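Chitin deacetylase (Bombyx mori, PDB 5ZNT) removes the acetyl groups from N-acetylglucosamine residues of chitin, yielding chitosan and acetate, as a zinc-dependent secreted hydrolase of the carbohydrate esterase 4 family. Local coordinates at residues Arg64-Thr75 with Leu292-Met303. Sequence-based numbering, arbitrary orientation. Where two conformers were deposited one is given.
Sequences RKNPNGCDIKAT and LQSHNDVYFVTM
Asn66 grips the backbone of Phe300 at both ends: OD1 accepts from Phe300 N (2.8 Å), and ND2 donates almost straight to Phe300 O (2.9 Å, 173°), much as the backbone of a neighbouring strand would. Phe300 O also receives Lys73 N from the opposite face of its carbonyl plane, a longer bond of 3.3 Å. Next door, Pro67 lies on the Tyr299 ring in a CH-pi contact, CD 3.6 Å from the centroid and nearly on the ring normal. Asn68 stands at the ring edge, its amide turned 85° to the ring. With an alanine in place of Tyr299, Pro67 would probably lose the ring it rests on and a gap would open beside Asn68. Ile72 packs alongside Phe300, CB to CB 3.8 Å, while Leu292 CD2 makes van der Waals contact with Lys65 O and with Ile72 CG2. At the far end, chi1 of -55° turns Thr75 OG1 away from its own carbonyl carbon and toward Met303 N, from which it accepts (2.9 Å); it also donates to a water that bridges to Val301 O. The type I turn Asn66-Gly69, with the Asx turn of Asn68 onto Cys70 N, shapes the loop, and the Cys70-Cys329 disulfide tethers it. This loop, leading from helix 53-59 into strand 75-78, runs along the edge of strand 298-300 and packs against the C-terminal end of helix 278-294 through Leu292, with strand 38-45 pairing with both strands in the deacetylase domain's parallel sheet.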
loop_
_atom_site.group_PDB
_atom_site.type_symbol
_atom_site.label_atom_id
_atom_site.label_comp_id
_atom_site.label_asym_id
_atom_site.label_seq_id
_atom_site.Cartn_x
_atom_site.Cartn_y
_atom_site.Cartn_z
ATOM N N ARG A 64 -14.375 1.606 14.496
ATOM C CA ARG A 64 -14.725 0.995 13.216
ATOM C C ARG A 64 -14.093 -0.391 13.199
ATOM O O ARG A 64 -12.868 -0.515 13.275
ATOM C CB ARG A 64 -14.242 1.859 12.048
ATOM C CG ARG A 64 -14.816 3.282 12.094
ATOM C CD ARG A 64 -14.446 4.181 10.908
ATOM N NE ARG A 64 -15.453 5.237 10.785
ATOM C CZ ARG A 64 -15.317 6.479 11.234
ATOM N NH1 ARG A 64 -14.165 6.879 11.795
ATOM N NH2 ARG A 64 -16.336 7.326 11.092
ATOM N N LYS A 65 -14.928 -1.431 13.151
ATOM C CA LYS A 65 -14.468 -2.804 13.318
ATOM C C LYS A 65 -14.891 -3.646 12.128
ATOM O O LYS A 65 -15.999 -3.486 11.616
ATOM C CB LYS A 65 -15.044 -3.452 14.590
ATOM C CG LYS A 65 -14.988 -2.592 15.821
ATOM C CD LYS A 65 -13.749 -2.871 16.623
ATOM C CE LYS A 65 -13.839 -2.210 17.997
ATOM N NZ LYS A 65 -12.498 -2.156 18.577
ATOM N N ASN A 66 -14.007 -4.550 11.713
ATOM C CA ASN A 66 -14.313 -5.554 10.701
ATOM C C ASN A 66 -15.266 -6.604 11.279
ATOM O O ASN A 66 -15.501 -6.631 12.484
ATOM C CB ASN A 66 -13.026 -6.218 10.235
ATOM C CG ASN A 66 -12.251 -5.354 9.265
ATOM O OD1 ASN A 66 -12.839 -4.647 8.447
ATOM N ND2 ASN A 66 -10.937 -5.424 9.340
ATOM N N PRO A 67 -15.812 -7.497 10.444
ATOM C CA PRO A 67 -16.751 -8.512 10.972
ATOM C C PRO A 67 -16.135 -9.456 11.991
ATOM O O PRO A 67 -16.889 -10.145 12.691
ATOM C CB PRO A 67 -17.199 -9.269 9.714
ATOM C CG PRO A 67 -17.033 -8.275 8.597
ATOM C CD PRO A 67 -15.785 -7.498 8.971
ATOM N N ASN A 68 -14.804 -9.506 12.113
ATOM C CA ASN A 68 -14.141 -10.304 13.136
ATOM C C ASN A 68 -14.019 -9.574 14.463
ATOM O O ASN A 68 -13.342 -10.073 15.365
ATOM C CB ASN A 68 -12.743 -10.738 12.658
ATOM C CG ASN A 68 -11.829 -9.558 12.373
ATOM O OD1 ASN A 68 -12.216 -8.400 12.537
ATOM N ND2 ASN A 68 -10.606 -9.846 11.953
ATOM N N GLY A 69 -14.614 -8.390 14.591
ATOM C CA GLY A 69 -14.503 -7.624 15.810
ATOM C C GLY A 69 -13.247 -6.775 15.946
ATOM O O GLY A 69 -13.120 -6.054 16.941
ATOM N N CYS A 70 -12.318 -6.833 14.993
ATOM C CA CYS A 70 -11.059 -6.098 15.110
ATOM C C CYS A 70 -11.137 -4.750 14.391
ATOM O O CYS A 70 -11.862 -4.592 13.404
ATOM C CB CYS A 70 -9.895 -6.919 14.540
ATOM S SG CYS A 70 -9.629 -8.538 15.396
ATOM N N ASP A 71 -10.339 -3.788 14.877
ATOM C CA ASP A 71 -10.258 -2.476 14.244
ATOM C C ASP A 71 -9.875 -2.615 12.773
ATOM O O ASP A 71 -9.047 -3.446 12.407
ATOM C CB ASP A 71 -9.225 -1.605 14.961
ATOM C CG ASP A 71 -9.617 -1.302 16.404
ATOM O OD1 ASP A 71 -10.816 -1.151 16.689
ATOM O OD2 ASP A 71 -8.719 -1.188 17.238
ATOM N N ILE A 72 -10.501 -1.800 11.924
ATOM C CA ILE A 72 -10.091 -1.749 10.525
ATOM C C ILE A 72 -8.623 -1.332 10.442
ATOM O O ILE A 72 -8.120 -0.579 11.284
ATOM C CB ILE A 72 -10.983 -0.796 9.712
ATOM C CG1 ILE A 72 -10.937 0.631 10.255
ATOM C CG2 ILE A 72 -12.419 -1.284 9.720
ATOM C CD1 ILE A 72 -11.686 1.613 9.303
ATOM N N LYS A 73 -7.920 -1.859 9.445
ATOM C CA LYS A 73 -6.487 -1.626 9.306
ATOM C C LYS A 73 -6.187 -1.087 7.916
ATOM O O LYS A 73 -6.821 -1.481 6.934
ATOM C CB LYS A 73 -5.669 -2.900 9.525
ATOM C CG LYS A 73 -5.903 -3.603 10.876
ATOM C CD LYS A 73 -5.586 -2.665 12.056
ATOM C CE LYS A 73 -5.442 -3.489 13.352
ATOM N NZ LYS A 73 -6.643 -4.368 13.561
ATOM N N ALA A 74 -5.186 -0.201 7.844
ATOM C CA ALA A 74 -4.735 0.411 6.600
ATOM C C ALA A 74 -3.232 0.181 6.436
ATOM O O ALA A 74 -2.553 -0.324 7.334
ATOM C CB ALA A 74 -5.080 1.920 6.572
ATOM N N THR A 75 -2.714 0.537 5.262
ATOM C CA THR A 75 -1.299 0.381 4.919
ATOM C C THR A 75 -0.731 1.754 4.578
ATOM O O THR A 75 -1.339 2.488 3.810
ATOM C CB THR A 75 -1.123 -0.566 3.717
ATOM O OG1 THR A 75 -1.767 -1.827 3.989
ATOM C CG2 THR A 75 0.360 -0.820 3.419
ATOM N N LEU A 292 -19.583 -0.961 6.638
ATOM C CA LEU A 292 -19.313 -1.820 7.790
ATOM C C LEU A 292 -20.605 -2.323 8.432
ATOM O O LEU A 292 -20.685 -3.483 8.847
ATOM C CB LEU A 292 -18.467 -1.078 8.831
ATOM C CG LEU A 292 -16.967 -0.857 8.527
ATOM C CD1 LEU A 292 -16.358 0.025 9.600
ATOM C CD2 LEU A 292 -16.222 -2.160 8.480
ATOM N N GLN A 293 -21.617 -1.462 8.551
ATOM C CA GLN A 293 -22.845 -1.893 9.224
ATOM C C GLN A 293 -23.614 -2.901 8.373
ATOM O O GLN A 293 -24.191 -3.858 8.907
ATOM C CB GLN A 293 -23.729 -0.689 9.558
ATOM C CG GLN A 293 -24.945 -1.027 10.451
ATOM C CD GLN A 293 -26.106 -1.626 9.678
ATOM O OE1 GLN A 293 -26.299 -1.310 8.503
ATOM N NE2 GLN A 293 -26.894 -2.502 10.338
ATOM N N SER A 294 -23.616 -2.722 7.057
ATOM C CA SER A 294 -24.483 -3.515 6.204
ATOM C C SER A 294 -23.830 -4.789 5.696
ATOM O O SER A 294 -24.535 -5.648 5.162
ATOM C CB SER A 294 -24.981 -2.670 5.020
ATOM O OG SER A 294 -23.927 -2.329 4.138
ATOM N N HIS A 295 -22.522 -4.962 5.872
ATOM C CA HIS A 295 -21.822 -6.099 5.292
ATOM C C HIS A 295 -21.124 -6.896 6.373
ATOM O O HIS A 295 -20.216 -6.388 7.048
ATOM C CB HIS A 295 -20.797 -5.649 4.242
ATOM C CG HIS A 295 -21.408 -5.338 2.921
ATOM N ND1 HIS A 295 -21.531 -6.282 1.927
ATOM C CD2 HIS A 295 -21.972 -4.201 2.440
ATOM C CE1 HIS A 295 -22.130 -5.736 0.880
ATOM N NE2 HIS A 295 -22.418 -4.480 1.169
ATOM N N ASN A 296 -21.529 -8.151 6.525
ATOM C CA ASN A 296 -20.772 -9.075 7.350
ATOM C C ASN A 296 -19.651 -9.743 6.573
ATOM O O ASN A 296 -18.918 -10.554 7.142
ATOM C CB ASN A 296 -21.698 -10.137 7.976
ATOM C CG ASN A 296 -22.403 -11.014 6.945
ATOM O OD1 ASN A 296 -22.046 -11.045 5.768
ATOM N ND2 ASN A 296 -23.422 -11.749 7.405
ATOM N N ASP A 297 -19.483 -9.395 5.288
ATOM C CA ASP A 297 -18.544 -10.076 4.404
ATOM C C ASP A 297 -17.515 -9.127 3.784
ATOM O O ASP A 297 -16.921 -9.460 2.753
ATOM C CB ASP A 297 -19.312 -10.819 3.299
ATOM C CG ASP A 297 -20.262 -9.913 2.535
ATOM O OD1 ASP A 297 -20.381 -8.719 2.895
ATOM O OD2 ASP A 297 -20.908 -10.389 1.570
ATOM N N VAL A 298 -17.286 -7.961 4.393
ATOM C CA VAL A 298 -16.338 -6.964 3.892
ATOM C C VAL A 298 -15.311 -6.701 4.994
ATOM O O VAL A 298 -15.687 -6.412 6.135
ATOM C CB VAL A 298 -17.049 -5.660 3.477
ATOM C CG1 VAL A 298 -16.031 -4.519 3.207
ATOM C CG2 VAL A 298 -17.927 -5.883 2.234
ATOM N N TYR A 299 -14.027 -6.801 4.655
ATOM C CA TYR A 299 -12.927 -6.579 5.598
ATOM C C TYR A 299 -11.980 -5.505 5.061
ATOM O O TYR A 299 -11.485 -5.622 3.935
ATOM C CB TYR A 299 -12.116 -7.856 5.822
ATOM C CG TYR A 299 -12.760 -8.860 6.744
ATOM C CD1 TYR A 299 -13.835 -9.644 6.309
ATOM C CD2 TYR A 299 -12.284 -9.045 8.039
ATOM C CE1 TYR A 299 -14.427 -10.589 7.157
ATOM C CE2 TYR A 299 -12.862 -9.983 8.886
ATOM C CZ TYR A 299 -13.930 -10.746 8.436
ATOM O OH TYR A 299 -14.487 -11.673 9.281
ATOM N N PHE A 300 -11.707 -4.490 5.885
ATOM C CA PHE A 300 -10.654 -3.507 5.609
ATOM C C PHE A 300 -9.373 -4.026 6.235
ATOM O O PHE A 300 -9.256 -4.077 7.465
ATOM C CB PHE A 300 -11.028 -2.144 6.181
ATOM C CG PHE A 300 -12.234 -1.529 5.531
ATOM C CD1 PHE A 300 -13.510 -1.921 5.905
ATOM C CD2 PHE A 300 -12.094 -0.559 4.545
ATOM C CE1 PHE A 300 -14.627 -1.366 5.300
ATOM C CE2 PHE A 300 -13.215 0.021 3.954
ATOM C CZ PHE A 300 -14.476 -0.395 4.321
ATOM N N VAL A 301 -8.421 -4.438 5.390
ATOM C CA VAL A 301 -7.217 -5.128 5.821
ATOM C C VAL A 301 -5.975 -4.464 5.223
ATOM O O VAL A 301 -6.047 -3.691 4.259
ATOM C CB VAL A 301 -7.267 -6.623 5.424
ATOM C CG1 VAL A 301 -8.420 -7.347 6.167
ATOM C CG2 VAL A 301 -7.448 -6.746 3.921
ATOM N N THR A 302 -4.819 -4.801 5.793
ATOM C CA THR A 302 -3.551 -4.349 5.231
ATOM C C THR A 302 -3.214 -5.133 3.966
ATOM O O THR A 302 -3.801 -6.178 3.667
ATOM C CB THR A 302 -2.416 -4.517 6.234
ATOM O OG1 THR A 302 -2.130 -5.910 6.399
ATOM C CG2 THR A 302 -2.787 -3.925 7.596
ATOM N N MET A 303 -2.205 -4.645 3.244
ATOM C CA MET A 303 -1.742 -5.359 2.053
ATOM C C MET A 303 -1.165 -6.715 2.414
ATOM O O MET A 303 -1.422 -7.712 1.731
ATOM C CB MET A 303 -0.688 -4.535 1.322
ATOM C CG MET A 303 -1.120 -3.140 1.034
ATOM S SD MET A 303 -2.112 -3.150 -0.442
ATOM C CE MET A 303 -1.012 -2.356 -1.513
HETATM O O HOH W 1 -4.493 -1.525 3.292
#